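Local coordinates for protein SAM-dependent O-methyltransferase (Thermotoga maritima, PDB 1O54) that probably methylates N1 of adenosine 58 in tRNA, using S-adenosyl-L-methionine as methyl donor, and works as a homotetramer built from two dimers, at residues Gly14-Ala17 against Asp18-Lys21; Asp109-Glu112 against Gly113-Ile116; Cys213-Thr216 against Asn217-Gln220; Arg250-Pro253 against Val254-Met257. All coordinates share one frame; numbering follows the deposited sequence.

Contact 1: residues Gly14-Ala17 against Asp18-Lys21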
loop_
_atom_site.group_PDB
_atom_site.type_symbol
_atom_site.label_atom_id
_atom_site.label_comp_id
_atom_site.label_asym_id
_atom_site.label_seq_id
_atom_site.Cartn_x
_atom_site.Cartn_y
_atom_site.Cartn_z
ATOM N N GLY A 14 7.719 40.271 -13.438
ATOM C CA GLY A 14 7.127 39.259 -12.553
ATOM C C GLY A 14 7.514 39.429 -11.113
ATOM O O GLY A 14 7.459 40.548 -10.588
ATOM N N LYS A 15 7.915 38.322 -10.473
ATOM C CA LYS A 15 8.345 38.347 -9.087
ATOM C C LYS A 15 9.822 38.712 -8.958
ATOM O O LYS A 15 10.697 37.909 -9.297
ATOM C CB LYS A 15 8.107 36.993 -8.411
ATOM C CG LYS A 15 8.600 37.029 -6.975
ATOM C CD LYS A 15 8.031 35.954 -6.158
ATOM C CE LYS A 15 8.432 36.119 -4.729
ATOM N NZ LYS A 15 7.772 35.102 -3.888
ATOM N N VAL A 16 10.098 39.882 -8.404
ATOM C CA VAL A 16 11.439 40.436 -8.470
ATOM C C VAL A 16 12.410 39.602 -7.679
ATOM O O VAL A 16 13.565 39.456 -8.074
ATOM C CB VAL A 16 11.465 41.945 -8.053
ATOM C CG1 VAL A 16 12.872 42.415 -7.731
ATOM C CG2 VAL A 16 10.862 42.802 -9.158
ATOM N N ALA A 17 11.964 39.020 -6.566
ATOM C CA ALA A 17 12.869 38.197 -5.773
ATOM C C ALA A 17 13.350 36.943 -6.531
ATOM O O ALA A 17 14.338 36.325 -6.136
ATOM C CB ALA A 17 12.191 37.814 -4.473
ATOM N N ASP A 18 12.665 36.581 -7.622
ATOM C CA ASP A 18 13.062 35.431 -8.455
ATOM C C ASP A 18 14.007 35.803 -9.606
ATOM O O ASP A 18 14.321 34.955 -10.426
ATOM C CB ASP A 18 11.841 34.804 -9.102
ATOM C CG ASP A 18 10.994 33.983 -8.145
ATOM O OD1 ASP A 18 11.361 33.833 -6.958
ATOM O OD2 ASP A 18 9.939 33.462 -8.563
ATOM N N THR A 19 14.428 37.058 -9.682
ATOM C CA THR A 19 15.365 37.512 -10.720
ATOM C C THR A 19 16.661 36.697 -10.691
ATOM O O THR A 19 17.225 36.489 -9.617
ATOM C CB THR A 19 15.667 38.989 -10.490
ATOM O OG1 THR A 19 14.461 39.745 -10.654
ATOM C CG2 THR A 19 16.633 39.533 -11.557
ATOM N N LEU A 20 17.117 36.213 -11.846
ATOM C CA LEU A 20 18.292 35.340 -11.876
ATOM C C LEU A 20 19.554 36.181 -11.888
ATOM O O LEU A 20 19.704 37.100 -12.702
ATOM C CB LEU A 20 18.279 34.434 -13.103
ATOM C CG LEU A 20 16.997 33.606 -13.241
ATOM C CD1 LEU A 20 16.975 32.969 -14.590
ATOM C CD2 LEU A 20 16.900 32.579 -12.141
ATOM N N LYS A 21 20.451 35.890 -10.956
ATOM C CA LYS A 21 21.733 36.575 -10.918
ATOM C C LYS A 21 22.879 35.622 -10.594
ATOM O O LYS A 21 22.650 34.476 -10.175
ATOM C CB LYS A 21 21.686 37.743 -9.943
ATOM C CG LYS A 21 21.402 37.383 -8.548
ATOM C CD LYS A 21 20.401 38.351 -7.931
ATOM C CE LYS A 21 19.938 37.843 -6.562
ATOM N NZ LYS A 21 18.889 36.744 -6.633
HETATM O O HOH W 1 10.150 33.311 -4.649
#

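Contact 2: residues Asp109-Glu112 against Gly113-Ile116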
loop_
_atom_site.group_PDB
_atom_site.type_symbol
_atom_site.label_atom_id
_atom_site.label_comp_id
_atom_site.label_asym_id
_atom_site.label_seq_id
_atom_site.Cartn_x
_atom_site.Cartn_y
_atom_site.Cartn_z
ATOM N N ASP A 109 3.250 19.821 15.007
ATOM C CA ASP A 109 2.537 21.098 15.106
ATOM C C ASP A 109 3.496 22.285 15.070
ATOM O O ASP A 109 3.239 23.311 15.721
ATOM C CB ASP A 109 1.674 21.154 16.363
ATOM C CG ASP A 109 0.596 22.232 16.286
ATOM O OD1 ASP A 109 -0.072 22.390 15.228
ATOM O OD2 ASP A 109 0.360 22.942 17.273
ATOM N N VAL A 110 4.592 22.151 14.317
ATOM C CA VAL A 110 5.605 23.209 14.260
ATOM C C VAL A 110 4.981 24.462 13.627
ATOM O O VAL A 110 4.396 24.406 12.544
ATOM C CB VAL A 110 6.894 22.799 13.521
ATOM C CG1 VAL A 110 7.915 23.885 13.596
ATOM C CG2 VAL A 110 7.440 21.475 14.058
ATOM N N LYS A 111 5.106 25.575 14.345
ATOM C CA LYS A 111 4.417 26.801 13.985
ATOM C C LYS A 111 5.226 28.015 14.411
ATOM O O LYS A 111 6.240 27.918 15.103
ATOM C CB LYS A 111 3.061 26.825 14.660
ATOM C CG LYS A 111 3.154 26.959 16.141
ATOM C CD LYS A 111 1.828 26.721 16.858
ATOM C CE LYS A 111 1.923 27.261 18.303
ATOM N NZ LYS A 111 2.913 26.592 19.214
ATOM N N GLU A 112 4.765 29.167 13.934
ATOM C CA GLU A 112 5.452 30.452 14.143
ATOM C C GLU A 112 5.855 30.618 15.584
ATOM O O GLU A 112 5.018 30.539 16.495
ATOM C CB GLU A 112 4.535 31.609 13.717
ATOM C CG GLU A 112 5.193 32.985 13.788
ATOM C CD GLU A 112 6.243 33.233 12.736
ATOM O OE1 GLU A 112 7.336 33.776 13.097
ATOM O OE2 GLU A 112 5.990 32.912 11.551
ATOM N N GLY A 113 7.123 30.931 15.794
ATOM C CA GLY A 113 7.646 31.210 17.125
ATOM C C GLY A 113 8.076 30.007 17.952
ATOM O O GLY A 113 8.600 30.175 19.058
ATOM N N ASP A 114 7.827 28.801 17.471
ATOM C CA ASP A 114 8.196 27.604 18.186
ATOM C C ASP A 114 9.716 27.487 18.349
ATOM O O ASP A 114 10.506 27.952 17.501
ATOM C CB ASP A 114 7.728 26.339 17.503
ATOM C CG ASP A 114 6.300 25.959 17.804
ATOM O OD1 ASP A 114 5.635 26.625 18.653
ATOM O OD2 ASP A 114 5.788 24.982 17.182
ATOM N N ARG A 115 10.084 26.900 19.468
ATOM C CA ARG A 115 11.448 26.472 19.747
ATOM C C ARG A 115 11.469 24.940 19.590
ATOM O O ARG A 115 10.702 24.219 20.264
ATOM C CB ARG A 115 11.853 26.868 21.170
ATOM C CG ARG A 115 11.998 28.395 21.317
ATOM C CD ARG A 115 11.960 28.913 22.769
ATOM N NE ARG A 115 13.110 28.427 23.531
ATOM C CZ ARG A 115 13.073 27.470 24.473
ATOM N NH1 ARG A 115 11.947 26.857 24.790
ATOM N NH2 ARG A 115 14.174 27.155 25.124
ATOM N N ILE A 116 12.358 24.466 18.728
ATOM C CA ILE A 116 12.377 23.078 18.296
ATOM C C ILE A 116 13.809 22.539 18.442
ATOM O O ILE A 116 14.755 23.227 18.043
ATOM C CB ILE A 116 12.016 22.993 16.800
ATOM C CG1 ILE A 116 10.643 23.605 16.512
ATOM C CG2 ILE A 116 12.121 21.534 16.324
ATOM C CD1 ILE A 116 9.518 22.917 17.141
HETATM O O HOH W 2 4.908 29.184 19.023
#

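Contact 3: residues Cys213-Thr216 against Asn217-Gln220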
loop_
_atom_site.group_PDB
_atom_site.type_symbol
_atom_site.label_atom_id
_atom_site.label_comp_id
_atom_site.label_asym_id
_atom_site.label_seq_id
_atom_site.Cartn_x
_atom_site.Cartn_y
_atom_site.Cartn_z
ATOM N N CYS A 213 12.720 5.383 12.598
ATOM C CA CYS A 213 13.447 4.136 12.756
ATOM C C CYS A 213 13.387 3.386 11.424
ATOM O O CYS A 213 12.331 3.262 10.835
ATOM C CB CYS A 213 12.802 3.258 13.848
ATOM S SG CYS A 213 12.950 3.896 15.521
ATOM N N PRO A 214 14.509 2.894 10.927
ATOM C CA PRO A 214 14.516 2.129 9.704
ATOM C C PRO A 214 13.989 0.706 9.793
ATOM O O PRO A 214 13.581 0.183 8.762
ATOM C CB PRO A 214 16.003 2.098 9.313
ATOM C CG PRO A 214 16.731 2.229 10.530
ATOM C CD PRO A 214 15.876 3.140 11.416
ATOM N N THR A 215 14.054 0.098 10.974
ATOM C CA THR A 215 13.689 -1.316 11.142
ATOM C C THR A 215 12.584 -1.483 12.198
ATOM O O THR A 215 12.420 -0.695 13.106
ATOM C CB THR A 215 14.852 -2.186 11.558
ATOM O OG1 THR A 215 15.277 -1.866 12.909
ATOM C CG2 THR A 215 16.073 -1.984 10.658
ATOM N N THR A 216 11.895 -2.606 12.097
ATOM C CA THR A 216 10.870 -2.934 13.090
ATOM C C THR A 216 11.490 -3.213 14.463
ATOM O O THR A 216 10.922 -2.854 15.507
ATOM C CB THR A 216 10.052 -4.160 12.629
ATOM O OG1 THR A 216 10.933 -5.261 12.380
ATOM C CG2 THR A 216 9.323 -3.864 11.369
ATOM N N ASN A 217 12.680 -3.825 14.493
ATOM C CA ASN A 217 13.393 -4.038 15.765
ATOM C C ASN A 217 13.616 -2.725 16.510
ATOM O O ASN A 217 13.432 -2.619 17.697
ATOM C CB ASN A 217 14.775 -4.722 15.519
ATOM C CG ASN A 217 14.697 -5.952 14.617
ATOM O OD1 ASN A 217 14.864 -7.107 15.081
ATOM N ND2 ASN A 217 14.463 -5.734 13.348
ATOM N N GLN A 218 14.063 -1.717 15.787
ATOM C CA GLN A 218 14.291 -0.413 16.373
ATOM C C GLN A 218 12.995 0.222 16.868
ATOM O O GLN A 218 13.001 0.860 17.914
ATOM C CB GLN A 218 14.942 0.521 15.363
ATOM C CG GLN A 218 16.405 0.284 15.139
ATOM C CD GLN A 218 16.878 0.963 13.891
ATOM O OE1 GLN A 218 16.344 0.696 12.829
ATOM N NE2 GLN A 218 17.868 1.859 14.008
ATOM N N VAL A 219 11.900 0.071 16.121
ATOM C CA VAL A 219 10.610 0.538 16.596
ATOM C C VAL A 219 10.247 -0.094 17.923
ATOM O O VAL A 219 9.851 0.590 18.858
ATOM C CB VAL A 219 9.455 0.306 15.563
ATOM C CG1 VAL A 219 8.110 0.709 16.173
ATOM C CG2 VAL A 219 9.722 1.061 14.254
ATOM N N GLN A 220 10.394 -1.411 18.014
ATOM C CA GLN A 220 10.070 -2.136 19.235
ATOM C C GLN A 220 10.856 -1.601 20.436
ATOM O O GLN A 220 10.276 -1.354 21.510
ATOM C CB GLN A 220 10.336 -3.612 19.024
ATOM C CG GLN A 220 9.450 -4.249 17.954
ATOM C CD GLN A 220 10.043 -5.489 17.288
ATOM O OE1 GLN A 220 11.033 -6.071 17.756
ATOM N NE2 GLN A 220 9.438 -5.887 16.203
#

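Contact 4: residues Arg250-Pro253 against Val254-Met257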
loop_
_atom_site.group_PDB
_atom_site.type_symbol
_atom_site.label_atom_id
_atom_site.label_comp_id
_atom_site.label_asym_id
_atom_site.label_seq_id
_atom_site.Cartn_x
_atom_site.Cartn_y
_atom_site.Cartn_z
ATOM N N ARG A 250 -4.476 6.592 -20.518
ATOM C CA ARG A 250 -3.881 5.357 -20.015
ATOM C C ARG A 250 -3.356 5.581 -18.610
ATOM O O ARG A 250 -2.169 5.333 -18.291
ATOM C CB ARG A 250 -2.778 4.889 -20.975
ATOM C CG ARG A 250 -3.270 4.548 -22.326
ATOM C CD ARG A 250 -2.178 4.021 -23.269
ATOM N NE ARG A 250 -1.177 5.046 -23.557
ATOM C CZ ARG A 250 -1.346 6.068 -24.404
ATOM N NH1 ARG A 250 -2.485 6.230 -25.075
ATOM N NH2 ARG A 250 -0.360 6.944 -24.579
ATOM N N LEU A 251 -4.238 6.046 -17.724
ATOM C CA LEU A 251 -3.850 6.357 -16.355
ATOM C C LEU A 251 -3.654 5.072 -15.538
ATOM O O LEU A 251 -4.559 4.250 -15.430
ATOM C CB LEU A 251 -4.881 7.268 -15.708
ATOM C CG LEU A 251 -4.623 7.579 -14.238
ATOM C CD1 LEU A 251 -3.434 8.493 -14.064
ATOM C CD2 LEU A 251 -5.899 8.219 -13.706
ATOM N N ARG A 252 -2.453 4.897 -14.987
ATOM C CA ARG A 252 -2.103 3.731 -14.185
ATOM C C ARG A 252 -0.886 4.056 -13.332
ATOM O O ARG A 252 -0.159 5.017 -13.651
ATOM C CB ARG A 252 -1.782 2.558 -15.098
ATOM C CG ARG A 252 -0.579 2.768 -15.969
ATOM C CD ARG A 252 -0.301 1.533 -16.761
ATOM N NE ARG A 252 1.004 1.513 -17.393
ATOM C CZ ARG A 252 2.143 1.114 -16.803
ATOM N NH1 ARG A 252 2.187 0.782 -15.502
ATOM N NH2 ARG A 252 3.261 1.097 -17.530
ATOM N N PRO A 253 -0.662 3.322 -12.242
ATOM C CA PRO A 253 0.523 3.557 -11.423
ATOM C C PRO A 253 1.790 3.289 -12.220
ATOM O O PRO A 253 1.766 2.517 -13.181
ATOM C CB PRO A 253 0.359 2.574 -10.243
ATOM C CG PRO A 253 -1.042 2.212 -10.223
ATOM C CD PRO A 253 -1.506 2.247 -11.658
ATOM N N VAL A 254 2.877 3.961 -11.868
ATOM C CA VAL A 254 4.195 3.618 -12.458
ATOM C C VAL A 254 4.519 2.153 -12.145
ATOM O O VAL A 254 3.905 1.574 -11.238
ATOM C CB VAL A 254 5.299 4.479 -11.904
ATOM C CG1 VAL A 254 5.082 5.943 -12.286
ATOM C CG2 VAL A 254 5.434 4.251 -10.390
ATOM N N ASP A 255 5.460 1.544 -12.869
ATOM C CA ASP A 255 5.751 0.103 -12.679
ATOM C C ASP A 255 6.383 -0.199 -11.324
ATOM O O ASP A 255 6.099 -1.235 -10.721
ATOM C CB ASP A 255 6.717 -0.432 -13.749
ATOM C CG ASP A 255 6.182 -0.302 -15.158
ATOM O OD1 ASP A 255 6.644 -1.063 -16.048
ATOM O OD2 ASP A 255 5.327 0.549 -15.480
ATOM N N ARG A 256 7.273 0.687 -10.871
ATOM C CA ARG A 256 8.011 0.481 -9.624
ATOM C C ARG A 256 8.020 1.721 -8.718
ATOM O O ARG A 256 8.016 2.846 -9.206
ATOM C CB ARG A 256 9.436 0.055 -9.956
ATOM C CG ARG A 256 9.502 -1.303 -10.678
ATOM C CD ARG A 256 10.870 -1.972 -10.629
ATOM N NE ARG A 256 11.285 -2.247 -9.250
ATOM C CZ ARG A 256 10.958 -3.335 -8.556
ATOM N NH1 ARG A 256 10.179 -4.281 -9.075
ATOM N NH2 ARG A 256 11.406 -3.467 -7.315
ATOM N N MET A 257 8.032 1.500 -7.401
ATOM C CA MET A 257 7.937 2.597 -6.414
ATOM C C MET A 257 8.914 2.355 -5.269
ATOM O O MET A 257 9.513 1.272 -5.173
ATOM C CB MET A 257 6.508 2.715 -5.853
ATOM C CG MET A 257 6.001 1.439 -5.175
ATOM S SD MET A 257 4.223 1.471 -4.744
ATOM C CE MET A 257 4.277 2.080 -2.973
#

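Contact 1: residues Gly14-Ala17 against Asp18-Lys21
The backbone from Lys-15 to Thr-19 folds into a short 3-10 turn, in which Asp-18 N bonds to Lys-15 O at 2.9 Å and Thr-19 N bonds to Val-16 O at 3.0 Å. Val-16 O is gripped twice. Its second donor is the hydroxyl of the same threonine, with Thr-19 OG1 at 2.7 Å from Val-16 O. The hydroxyl lies only 18° from the carbonyl plane. Thr-19 chi1 of -64° sets OG1 beside its own backbone N, and this lets both donors reach one acceptor.

The stem of Lys-15 runs extended across the carboxylate of Asp-18. The touch is by carbon, with Lys-15 CD 4.0 Å from Asp-18 OD2. The ammonium does not meet the carboxylate directly. A water joins them, 3.1 Å from Lys-15 NZ and 2.7 Å from Asp-18 OD1. The strongest partners of both side chains lie on the second subunit, where Lys-15 forms a salt bridge with Asp-183 and Asp-18 with Lys-204. The turn thus presents one positive and one negative group to oppositely charged residues of its neighbour. This loop before strand 25-30 belongs to the subunit interface, and charge pairing probably contributes to holding it there.

Contact 2: residues Asp109-Glu112 against Gly113-Ile116
Lys-111 and Asp-114 meet through a salt bridge, with Lys-111 NZ 2.8 Å from Asp-114 OD1. The ammonium approaches the syn lone pair of that oxygen. The lysine side chain crosses the aspartate at about a right angle and bends at its end, where chi4 is -64°. That bend turns NZ back onto the carboxylate. A water also donates to Asp-114 OD1 and to Glu-112 O.

Two hydrogen bonds from backbone amides reinforce the pair. Asp-114 N bonds to Lys-111 O at 3.0 Å and closes a type II beta turn. Asp-114 OD2 accepts from Lys-111 N at 3.0 Å, met from above the carboxylate plane. The two oxygens of Asp-114 thus divide their work, one binding the ammonium and the other the amide of the same lysine. Gly-113 takes the third position of the turn with a positive phi of 85°.

The turn carries the chain from helix 98-107 into strand 115-119. This parallel strand belongs to the Rossmann-like sheet of the class I methyltransferase fold. Asp-109 ends the helix in a Schellman motif, and its carboxylate forms a salt bridge with Arg-132 of the second subunit.

The apolar contact is between Val-110 and Ile-116. Val-110 CG2 packs 4.0 Å from Ile-116 CD1, and Val-110 CG1 is equally near that methyl. Helix 125-134 meets both residues, with Val-134 touching each of them. Ile-116 also packs on Ala-184 of the adjacent strand 182-187.

Contact 3: residues Cys213-Thr216 against Asn217-Gln220
Thr-215 and Gln-218 lie across each other at about a right angle and form a capping box at the start of helix 216-228. Thr-215 is the N-cap. Its OG1 sits between the backbone N and the carbonyl carbon, chi1 68°, facing the first turn. There Thr-215 OG1 accepts from Gln-218 N at 3.1 Å. This bond does not depend on where the glutamine amide lies. Gln-218 has two conformers, and in the one described the same hydroxyl donates to its amide oxygen, with Thr-215 OG1 2.8 Å from Gln-218 OE1. This donor is tilted 25° from the plane of the amide carbonyl. In that conformer a weak bond from Thr-215 N also reaches Gln-218 OE1, at 3.0 Å. There the hydroxyl is donor and acceptor at once. The cap supplies a partner for an amide of the first turn.

Gln-218 runs extended beyond CG in this conformer, which carries its amide back past the cap. Regular helix bonding begins with Val-219 N to Thr-215 O at 3.2 Å and Gln-220 N to Thr-216 O at 2.9 Å. Cys-213 CB packs 3.8 Å from Val-219 CG2, and both residues are buried. Pro-214 lies about 7 Å, side chain to side chain, from Asp-188, which is predicted to bind S-adenosyl-L-methionine.

Thr-216 OG1 bonds to Leu-251 O of the third subunit. The junction leads out of strand 207-213 into helix 216-228. Cys-213 and Val-219 rest on Ile-265 of the antiparallel strand 263-269.

Contact 4: residues Arg250-Pro253 against Val254-Met257
Arg-252 reaches forward past Val-254 to the carboxylate of Asp-255, three residues on. Val-254 comes first in the second segment. Its backbone continues directly from Pro-253, and Val-254 CB lies 3.7 Å from Pro-253 C. The side chain of Val-254 itself packs on Pro-243 of strand 234-245. Its backbone also bonds to Pro-243.

Asp-255 follows and carries the polar contact. Its carboxylate takes both terminal nitrogens of Arg-252 on one oxygen. Arg-252 NH2 is 3.0 Å from Asp-255 OD2, and Arg-252 NH1 is 3.1 Å from the same Asp-255 OD2. The grip is end-on and lies nearly in the guanidinium plane. The carboxylate is turned, with the two planes 44° apart. NH2 meets the syn lone pair of OD2, while NH1 comes from above the carboxylate plane. The N-H...O angles are 151° for NH2 and 140° for NH1, so both bonds of this salt bridge are bent. The arginine chain runs extended from CG to NE, which lets its end span the backbone bend at Val-254 and Asp-255.

Arg-256 and Met-257 then resume the strand. They pair in an antiparallel ladder with a strand of the third subunit, where Met-257 packs on Met-257 of that chain. This is a hairpin strand broken by a bulge or short loop. Strand 252-258 pairs with strand 234-245 of its own chain, and past the break with a strand of the third subunit, so the sheet continues across the interface.

Overall arrangement
Contacts 2, 3 and 4 are partly buried; contact 1 is on the surface, away from the predicted cofactor sites. Contacts 2 and 3 belong to the methyltransferase sheet and its helices. Contact 2 leads into a strand, whereas contact 3 leads out of one into a helix. Contact 4 lies on the long hairpin and reaches the same sheet as contact 2. Centres of contacts 1 and 3 are about 45 Å apart, on opposite sides of the chain's centre. Salt bridges between the two segments mark contacts 2 and 4, a water bridge contact 1, and a capping box contact 3. Contacts 1 and 2 meet the second subunit, contact 4 chiefly the third, and contact 3 all three neighbours.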